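Local coordinates for protein putative gamma-hydroxymuconic semialdehyde dehydrogenase (Pseudomonas, PDB 4GO3) that probably oxidises an aldehyde, likely gamma-hydroxymuconic semialdehyde, to the acid with NAD(+) as the electron acceptor, at residues L323-R329 / G361-E365. The protein carries 2 engineered substitutions. Sequence-based numbering, arbitrary orientation.
Sequences LTSALRR and GFYVE
Leu323 N donates to Phe362 O at 2.9 Å. A second, weak bond runs from Arg329 NH1 to Gly361 O, the carbonyl that also opens the inverse gamma turn centred on Phe362. The Arg329 chain leaves with CG anti to its N (chi1 -173°) and then bends twice, which sets Phe362 CD1 over one face of the guanidinium, the two planes 85° apart.

The Phe362 ring lies against the first turn of helix 326-341: Ala326 N sits over its centre, Ala326 CB makes a CH-pi contact 3.8 Å from the centroid, and Leu323 O and Thr324 O lie at its edge, near the ring plane. Replacing Phe362 with alanine removes the ring, and would probably leave Ala326 CB without its CH-pi partner and the Arg329 guanidinium freer to turn. Further out, Val364 CG2 touches Arg329 CG at 3.7 Å and Leu323 CD1.

Ser325 is the N-cap of the helix, its OG accepting from Arg328 N; Arg328 is among the residues seen to bind NAD(+), which is absent from this chain. Loop 361-365, in the connection from strand 345-348 to its antiparallel neighbour 367-370, packs beside the helix start, with Val364 reaching Leu333 on the same helix.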
loop_
_atom_site.group_PDB
_atom_site.type_symbol
_atom_site.label_atom_id
_atom_site.label_comp_id
_atom_site.label_asym_id
_atom_site.label_seq_id
_atom_site.Cartn_x
_atom_site.Cartn_y
_atom_site.Cartn_z
ATOM N N LEU A 323 -7.707 -32.019 -7.627
ATOM C CA LEU A 323 -7.660 -30.572 -7.745
ATOM C C LEU A 323 -9.093 -30.168 -7.541
ATOM O O LEU A 323 -9.982 -30.983 -7.742
ATOM C CB LEU A 323 -7.164 -30.137 -9.119
ATOM C CG LEU A 323 -5.818 -30.716 -9.514
ATOM C CD1 LEU A 323 -5.175 -29.854 -10.570
ATOM C CD2 LEU A 323 -4.940 -30.781 -8.283
ATOM N N THR A 324 -9.340 -28.927 -7.137
ATOM C CA THR A 324 -10.689 -28.581 -6.710
ATOM C C THR A 324 -11.635 -28.208 -7.867
ATOM O O THR A 324 -12.852 -28.238 -7.710
ATOM C CB THR A 324 -10.686 -27.512 -5.607
ATOM O OG1 THR A 324 -11.086 -26.256 -6.155
ATOM C CG2 THR A 324 -9.323 -27.399 -4.998
ATOM N N SER A 325 -11.081 -27.886 -9.026
ATOM C CA SER A 325 -11.927 -27.635 -10.195
ATOM C C SER A 325 -11.493 -28.428 -11.424
ATOM O O SER A 325 -10.311 -28.696 -11.632
ATOM C CB SER A 325 -11.992 -26.142 -10.540
ATOM O OG SER A 325 -10.971 -25.800 -11.459
ATOM N N ALA A 326 -12.470 -28.795 -12.241
ATOM C CA ALA A 326 -12.210 -29.496 -13.492
ATOM C C ALA A 326 -11.317 -28.661 -14.401
ATOM O O ALA A 326 -10.398 -29.175 -15.028
ATOM C CB ALA A 326 -13.496 -29.815 -14.182
ATOM N N LEU A 327 -11.593 -27.379 -14.488
ATOM C CA LEU A 327 -10.718 -26.495 -15.221
ATOM C C LEU A 327 -9.268 -26.546 -14.698
ATOM O O LEU A 327 -8.356 -26.721 -15.479
ATOM C CB LEU A 327 -11.278 -25.076 -15.210
ATOM C CG LEU A 327 -11.247 -24.233 -16.480
ATOM C CD1 LEU A 327 -10.593 -22.914 -16.163
ATOM C CD2 LEU A 327 -10.517 -24.925 -17.605
ATOM N N ARG A 328 -9.064 -26.376 -13.403
ATOM C CA ARG A 328 -7.725 -26.490 -12.875
ATOM C C ARG A 328 -7.126 -27.766 -13.419
ATOM O O ARG A 328 -6.064 -27.752 -14.018
ATOM C CB ARG A 328 -7.743 -26.527 -11.355
ATOM C CG ARG A 328 -6.457 -26.076 -10.731
ATOM C CD ARG A 328 -5.515 -25.636 -11.786
ATOM N NE ARG A 328 -5.097 -24.270 -11.573
ATOM C CZ ARG A 328 -5.629 -23.230 -12.188
ATOM N NH1 ARG A 328 -6.603 -23.415 -13.059
ATOM N NH2 ARG A 328 -5.184 -22.005 -11.937
ATOM N N ARG A 329 -7.813 -28.874 -13.227
ATOM C CA ARG A 329 -7.321 -30.134 -13.710
ATOM C C ARG A 329 -6.852 -30.019 -15.144
ATOM O O ARG A 329 -5.791 -30.489 -15.498
ATOM C CB ARG A 329 -8.406 -31.181 -13.600
ATOM C CG ARG A 329 -7.926 -32.547 -13.917
ATOM C CD ARG A 329 -8.361 -32.934 -15.293
ATOM N NE ARG A 329 -9.785 -32.724 -15.512
ATOM C CZ ARG A 329 -10.727 -33.561 -15.105
ATOM N NH1 ARG A 329 -10.392 -34.659 -14.452
ATOM N NH2 ARG A 329 -12.000 -33.302 -15.344
ATOM N N GLY A 361 -13.690 -37.556 -10.737
ATOM C CA GLY A 361 -13.078 -36.459 -10.026
ATOM C C GLY A 361 -11.960 -35.814 -10.809
ATOM O O GLY A 361 -11.529 -36.327 -11.834
ATOM N N PHE A 362 -11.490 -34.676 -10.314
ATOM C CA PHE A 362 -10.487 -33.898 -11.018
ATOM C C PHE A 362 -9.137 -34.232 -10.471
ATOM O O PHE A 362 -8.389 -33.337 -10.069
ATOM C CB PHE A 362 -10.742 -32.407 -10.840
ATOM C CG PHE A 362 -12.188 -32.046 -10.850
ATOM C CD1 PHE A 362 -13.021 -32.509 -11.858
ATOM C CD2 PHE A 362 -12.718 -31.237 -9.855
ATOM C CE1 PHE A 362 -14.358 -32.175 -11.871
ATOM C CE2 PHE A 362 -14.046 -30.895 -9.858
ATOM C CZ PHE A 362 -14.873 -31.361 -10.865
ATOM N N TYR A 363 -8.831 -35.522 -10.429
ATOM C CA TYR A 363 -7.563 -35.976 -9.866
ATOM C C TYR A 363 -6.400 -35.824 -10.856
ATOM O O TYR A 363 -6.583 -35.921 -12.059
ATOM C CB TYR A 363 -7.685 -37.421 -9.385
ATOM C CG TYR A 363 -8.593 -37.602 -8.203
ATOM C CD1 TYR A 363 -8.092 -37.608 -6.901
ATOM C CD2 TYR A 363 -9.953 -37.773 -8.382
ATOM C CE1 TYR A 363 -8.933 -37.787 -5.816
ATOM C CE2 TYR A 363 -10.798 -37.947 -7.310
ATOM C CZ TYR A 363 -10.287 -37.955 -6.033
ATOM O OH TYR A 363 -11.133 -38.117 -4.969
ATOM N N VAL A 364 -5.209 -35.571 -10.334
ATOM C CA VAL A 364 -4.007 -35.582 -11.141
ATOM C C VAL A 364 -2.937 -36.223 -10.299
ATOM O O VAL A 364 -2.823 -35.938 -9.113
ATOM C CB VAL A 364 -3.571 -34.173 -11.553
ATOM C CG1 VAL A 364 -2.239 -34.210 -12.283
ATOM C CG2 VAL A 364 -4.635 -33.515 -12.404
ATOM N N GLU A 365 -2.147 -37.094 -10.897
ATOM C CA GLU A 365 -1.131 -37.802 -10.148
ATOM C C GLU A 365 -0.010 -36.896 -9.706
ATOM O O GLU A 365 0.442 -36.051 -10.465
ATOM C CB GLU A 365 -0.568 -38.914 -10.996
ATOM C CG GLU A 365 -1.606 -39.854 -11.496
ATOM C CD GLU A 365 -1.031 -41.177 -11.869
ATOM O OE1 GLU A 365 0.056 -41.210 -12.457
ATOM O OE2 GLU A 365 -1.672 -42.188 -11.563
#